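Local coordinates for glycoside hydrolase family protein (Novosphingobium sp. PP1Y, PDB 6Q2F), which probably hydrolyses alpha-L-rhamnosidic bonds, releasing L-rhamnose from its glycosides as an alpha-L-rhamnosidase, at residues V276-V281 and L309-N313; A775-L781 and A811-A817. All coordinates share one frame; numbering follows the deposited sequence.

Overall arrangement
Followed from the N terminus, the chain makes the two contacts in series: interaction 1 closes before interaction 2 opens, so their loops neither nest nor cross. Interaction 1 joins the end of strand 268-277 to the 309-313 connection, closing a loop of 27 intervening residues without helix, and so ties together the two antiparallel sheets of a beta-sandwich. Interaction 2 closes a loop of 29 intervening residues, both helix and strand, and fastens the hairpin of strands 775-777 and 780-782 to the C-terminal end of helix 803-814 in a mixed alpha/beta region. Their centres lie 49 Å apart and their nearest atoms about 35 Å apart, so the two do not touch.

Interaction 1. Residues V276-V281 and L309-N313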
loop_
_atom_site.group_PDB
_atom_site.type_symbol
_atom_site.label_atom_id
_atom_site.label_comp_id
_atom_site.label_asym_id
_atom_site.label_seq_id
_atom_site.Cartn_x
_atom_site.Cartn_y
_atom_site.Cartn_z
ATOM N N VAL A 276 7.592 -11.325 -29.244
ATOM C CA VAL A 276 7.519 -9.950 -29.722
ATOM C C VAL A 276 8.157 -9.028 -28.691
ATOM O O VAL A 276 8.008 -9.238 -27.484
ATOM C CB VAL A 276 6.058 -9.537 -29.996
ATOM C CG1 VAL A 276 5.971 -8.069 -30.333
ATOM C CG2 VAL A 276 5.488 -10.362 -31.131
ATOM N N PHE A 277 8.876 -8.009 -29.162
ATOM C CA PHE A 277 9.246 -6.899 -28.294
ATOM C C PHE A 277 9.136 -5.584 -29.046
ATOM O O PHE A 277 9.677 -5.432 -30.148
ATOM C CB PHE A 277 10.656 -7.047 -27.719
ATOM C CG PHE A 277 11.025 -5.942 -26.770
ATOM C CD1 PHE A 277 10.318 -5.760 -25.589
ATOM C CD2 PHE A 277 12.065 -5.075 -27.062
ATOM C CE1 PHE A 277 10.651 -4.734 -24.710
ATOM C CE2 PHE A 277 12.402 -4.047 -26.195
ATOM C CZ PHE A 277 11.699 -3.877 -25.015
ATOM N N VAL A 278 8.426 -4.641 -28.436
ATOM C CA VAL A 278 8.290 -3.267 -28.891
ATOM C C VAL A 278 9.001 -2.384 -27.869
ATOM O O VAL A 278 8.531 -2.264 -26.728
ATOM C CB VAL A 278 6.815 -2.869 -29.037
ATOM C CG1 VAL A 278 6.691 -1.397 -29.453
ATOM C CG2 VAL A 278 6.118 -3.789 -30.023
ATOM N N PRO A 279 10.137 -1.778 -28.212
ATOM C CA PRO A 279 10.835 -0.920 -27.247
ATOM C C PRO A 279 9.935 0.202 -26.759
ATOM O O PRO A 279 8.985 0.601 -27.434
ATOM C CB PRO A 279 12.020 -0.377 -28.051
ATOM C CG PRO A 279 12.253 -1.409 -29.100
ATOM C CD PRO A 279 10.901 -1.961 -29.455
ATOM N N ASN A 280 10.236 0.689 -25.554
ATOM C CA ASN A 280 9.550 1.825 -24.940
ATOM C C ASN A 280 8.033 1.795 -25.122
ATOM O O ASN A 280 7.480 2.634 -25.837
ATOM C CB ASN A 280 10.101 3.137 -25.507
ATOM C CG ASN A 280 11.609 3.108 -25.690
ATOM O OD1 ASN A 280 12.112 3.347 -26.785
ATOM N ND2 ASN A 280 12.340 2.817 -24.615
ATOM N N VAL A 281 7.347 0.824 -24.510
ATOM C CA VAL A 281 5.888 0.855 -24.479
ATOM C C VAL A 281 5.356 1.634 -23.288
ATOM O O VAL A 281 4.138 1.659 -23.079
ATOM C CB VAL A 281 5.263 -0.558 -24.446
ATOM C CG1 VAL A 281 5.729 -1.395 -25.625
ATOM C CG2 VAL A 281 5.592 -1.244 -23.139
ATOM N N LEU A 309 -1.225 -10.625 -27.353
ATOM C CA LEU A 309 0.061 -10.474 -26.679
ATOM C C LEU A 309 0.028 -9.197 -25.856
ATOM O O LEU A 309 0.040 -8.099 -26.421
ATOM C CB LEU A 309 1.218 -10.419 -27.681
ATOM C CG LEU A 309 1.514 -11.625 -28.573
ATOM C CD1 LEU A 309 0.694 -11.584 -29.850
ATOM C CD2 LEU A 309 2.995 -11.694 -28.892
ATOM N N GLU A 310 -0.005 -9.328 -24.528
ATOM C CA GLU A 310 0.250 -8.166 -23.688
ATOM C C GLU A 310 1.715 -7.783 -23.817
ATOM O O GLU A 310 2.602 -8.633 -23.687
ATOM C CB GLU A 310 -0.094 -8.442 -22.227
ATOM C CG GLU A 310 -1.496 -8.013 -21.812
ATOM C CD GLU A 310 -1.623 -7.825 -20.308
ATOM O OE1 GLU A 310 -1.064 -6.839 -19.776
ATOM O OE2 GLU A 310 -2.274 -8.669 -19.656
ATOM N N LEU A 311 1.966 -6.507 -24.095
ATOM C CA LEU A 311 3.313 -6.007 -24.310
ATOM C C LEU A 311 3.807 -5.281 -23.069
ATOM O O LEU A 311 3.020 -4.797 -22.248
ATOM C CB LEU A 311 3.358 -5.078 -25.521
ATOM C CG LEU A 311 2.954 -5.782 -26.815
ATOM C CD1 LEU A 311 2.973 -4.812 -27.993
ATOM C CD2 LEU A 311 3.859 -6.992 -27.070
ATOM N N SER A 312 5.108 -5.228 -22.896
ATOM C CA SER A 312 5.686 -4.619 -21.737
ATOM C C SER A 312 7.101 -4.247 -21.999
ATOM O O SER A 312 7.549 -4.293 -23.103
ATOM C CB SER A 312 5.645 -5.597 -20.573
ATOM O OG SER A 312 6.594 -6.616 -20.715
ATOM N N ASN A 313 7.798 -3.902 -20.939
ATOM C CA ASN A 313 9.187 -3.540 -20.984
ATOM C C ASN A 313 10.102 -4.705 -21.283
ATOM O O ASN A 313 11.254 -4.525 -21.468
ATOM C CB ASN A 313 9.623 -2.769 -19.752
ATOM C CG ASN A 313 9.745 -3.635 -18.529
ATOM O OD1 ASN A 313 8.872 -4.408 -18.249
ATOM N ND2 ASN A 313 10.825 -3.502 -17.815
#
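The Phe277 ring approaches the backbone carbonyls of Ser312 and Asn313 obliquely: its CE1 lies 3.3 Å from Asn313 O and 3.5 Å from Ser312 O. One ring face carries Pro279 N, 3.8 Å above the plane and displaced toward the rim, so the chain folds back over its own aromatic side chain. This is one end of a two-sheet antiparallel beta-sandwich whose strand order is consistent with a galactose-binding-like jelly roll. Strand 268-277 belongs to the four-stranded sheet, and segment 309-313 carries the chain from edge strand 303-308 of the six-stranded sheet to edge strand 316-325 of the other. No hydrogen bond joins the two segments directly; the evidence for their association is apolar packing and 343 Å² of buried surface.

Leu311 supplies the middle of that packing by dividing its methyls. CD2 reaches Val276 CG1 at 4.0 Å, whereas CD1 reaches Val278 CG2 at 3.9 Å. Its CG stands anti to the carbonyl carbon (chi1 -61°), which directs the fork at these two valines. Leu309 meets Val276 at about a right angle, bringing CD2 within 3.6 Å of Val276 CG2, while its side chain also touches Thr316 and Ile318 of strand 316-325. Strand pairing continues alongside through backbone bonds of Val276 with Thr316 and of Phe277 with Gln370. The bond from CA to CB of Ser312 points away from segment 276-281, and its OG bonds to Val314 O. On the patch side, Val281 lays its CG2 methyl 3.5 Å from Ser312 C, directly against the peptide.

Interaction 2. Residues A775-L781 and A811-A817; sequences ANDGEDL and ALVVGGA
Asn776 donates through ND2 to Leu812 O at 2.9 Å, with an N-H...O angle of 159°. The acceptor lies near the amide plane of Asn776, while the donor is tilted only 17° from the carbonyl plane. Leu812 O also accepts from Ala817 N at 3.0 Å; with Gly816 N to Val813 O and the positive phi of Gly816, this defines a Schellman motif. Asn776 thus shares the acceptor of the helix-ending motif. Its CG presses on Gly815 O at 3.3 Å.

The tight part combines this amide grip with an apolar cluster: Leu781 CD2 rests 3.5 Å from Ala817 CB and 3.8 Å from Leu812 CD2, all three residues being buried. Packing is looser at the type II' turn from Asp777 to Asp780, whose central residues Gly778 and Glu779 are exposed; one link there is a CA-H...O contact of 3.5 Å from Glu779 CA to Gly816 O. The carboxylate of Glu779 turns to Lys790 instead.

In the fold, this hairpin pairs through strand 780-782 with strand 788-794, and the latter leads by a beta-alpha-beta crossover through helix 803-814 to parallel strand 818-820. Helix 838-848 packs against Val813 and Val814, residues that make no contact with the hairpin segment.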
loop_
_atom_site.group_PDB
_atom_site.type_symbol
_atom_site.label_atom_id
_atom_site.label_comp_id
_atom_site.label_asym_id
_atom_site.label_seq_id
_atom_site.Cartn_x
_atom_site.Cartn_y
_atom_site.Cartn_z
ATOM N N ALA A 775 -3.908 -22.217 16.099
ATOM C CA ALA A 775 -4.022 -23.456 16.841
ATOM C C ALA A 775 -5.466 -23.638 17.272
ATOM O O ALA A 775 -6.240 -22.679 17.322
ATOM C CB ALA A 775 -3.099 -23.468 18.059
ATOM N N ASN A 776 -5.823 -24.886 17.586
ATOM C CA ASN A 776 -7.174 -25.178 18.050
ATOM C C ASN A 776 -7.371 -24.685 19.479
ATOM O O ASN A 776 -6.497 -24.836 20.333
ATOM C CB ASN A 776 -7.454 -26.684 18.000
ATOM C CG ASN A 776 -7.374 -27.257 16.592
ATOM O OD1 ASN A 776 -6.467 -28.016 16.273
ATOM N ND2 ASN A 776 -8.358 -26.924 15.758
ATOM N N ASP A 777 -8.532 -24.098 19.747
ATOM C CA ASP A 777 -8.977 -23.875 21.125
ATOM C C ASP A 777 -10.469 -24.191 21.108
ATOM O O ASP A 777 -11.306 -23.325 20.804
ATOM C CB ASP A 777 -8.684 -22.461 21.617
ATOM C CG ASP A 777 -9.119 -22.243 23.068
ATOM O OD1 ASP A 777 -8.792 -23.108 23.913
ATOM O OD2 ASP A 777 -9.782 -21.221 23.365
ATOM N N GLY A 778 -10.787 -25.434 21.414
ATOM C CA GLY A 778 -12.160 -25.880 21.324
ATOM C C GLY A 778 -12.598 -25.836 19.879
ATOM O O GLY A 778 -12.050 -26.527 19.016
ATOM N N GLU A 779 -13.606 -25.019 19.600
ATOM C CA GLU A 779 -14.093 -24.866 18.240
ATOM C C GLU A 779 -13.456 -23.671 17.540
ATOM O O GLU A 779 -13.745 -23.436 16.364
ATOM C CB GLU A 779 -15.624 -24.740 18.238
ATOM C CG GLU A 779 -16.150 -23.300 18.426
ATOM C CD GLU A 779 -16.250 -22.862 19.888
ATOM O OE1 GLU A 779 -17.167 -22.065 20.215
ATOM O OE2 GLU A 779 -15.409 -23.306 20.709
ATOM N N ASP A 780 -12.580 -22.940 18.234
ATOM C CA ASP A 780 -11.979 -21.703 17.754
ATOM C C ASP A 780 -10.572 -21.946 17.220
ATOM O O ASP A 780 -9.927 -22.950 17.521
ATOM C CB ASP A 780 -11.882 -20.658 18.874
ATOM C CG ASP A 780 -13.232 -20.127 19.329
ATOM O OD1 ASP A 780 -14.224 -20.243 18.586
ATOM O OD2 ASP A 780 -13.278 -19.579 20.451
ATOM N N LEU A 781 -10.082 -20.975 16.458
ATOM C CA LEU A 781 -8.681 -20.915 16.070
ATOM C C LEU A 781 -8.064 -19.695 16.724
ATOM O O LEU A 781 -8.578 -18.576 16.576
ATOM C CB LEU A 781 -8.521 -20.829 14.557
ATOM C CG LEU A 781 -9.010 -22.092 13.876
ATOM C CD1 LEU A 781 -9.295 -21.844 12.413
ATOM C CD2 LEU A 781 -7.964 -23.165 14.051
ATOM N N ALA A 811 -5.580 -30.541 9.314
ATOM C CA ALA A 811 -5.220 -30.848 10.693
ATOM C C ALA A 811 -5.981 -29.949 11.666
ATOM O O ALA A 811 -6.414 -30.401 12.735
ATOM C CB ALA A 811 -3.709 -30.705 10.888
ATOM N N LEU A 812 -6.172 -28.677 11.309
ATOM C CA LEU A 812 -6.935 -27.793 12.183
ATOM C C LEU A 812 -8.397 -28.216 12.240
ATOM O O LEU A 812 -8.990 -28.264 13.322
ATOM C CB LEU A 812 -6.806 -26.347 11.713
ATOM C CG LEU A 812 -5.411 -25.724 11.818
ATOM C CD1 LEU A 812 -5.366 -24.408 11.059
ATOM C CD2 LEU A 812 -5.038 -25.508 13.278
ATOM N N VAL A 813 -8.991 -28.518 11.080
ATOM C CA VAL A 813 -10.347 -29.068 11.030
ATOM C C VAL A 813 -10.456 -30.295 11.927
ATOM O O VAL A 813 -11.276 -30.337 12.852
ATOM C CB VAL A 813 -10.749 -29.394 9.577
ATOM C CG1 VAL A 813 -12.082 -30.116 9.548
ATOM C CG2 VAL A 813 -10.838 -28.125 8.740
ATOM N N VAL A 814 -9.612 -31.309 11.679
ATOM C CA VAL A 814 -9.681 -32.541 12.473
ATOM C C VAL A 814 -9.461 -32.242 13.958
ATOM O O VAL A 814 -10.024 -32.910 14.834
ATOM C CB VAL A 814 -8.686 -33.582 11.927
ATOM C CG1 VAL A 814 -8.547 -34.780 12.873
ATOM C CG2 VAL A 814 -9.180 -34.087 10.556
ATOM N N GLY A 815 -8.672 -31.203 14.264
ATOM C CA GLY A 815 -8.452 -30.799 15.643
ATOM C C GLY A 815 -9.592 -29.997 16.260
ATOM O O GLY A 815 -9.503 -29.649 17.442
ATOM N N GLY A 816 -10.625 -29.671 15.485
ATOM C CA GLY A 816 -11.839 -29.069 16.027
ATOM C C GLY A 816 -12.314 -27.784 15.365
ATOM O O GLY A 816 -13.345 -27.235 15.760
ATOM N N ALA A 817 -11.586 -27.285 14.365
ATOM C CA ALA A 817 -11.908 -25.994 13.774
ATOM C C ALA A 817 -12.933 -26.127 12.651
ATOM O O ALA A 817 -13.130 -27.194 12.068
ATOM C CB ALA A 817 -10.651 -25.309 13.236
#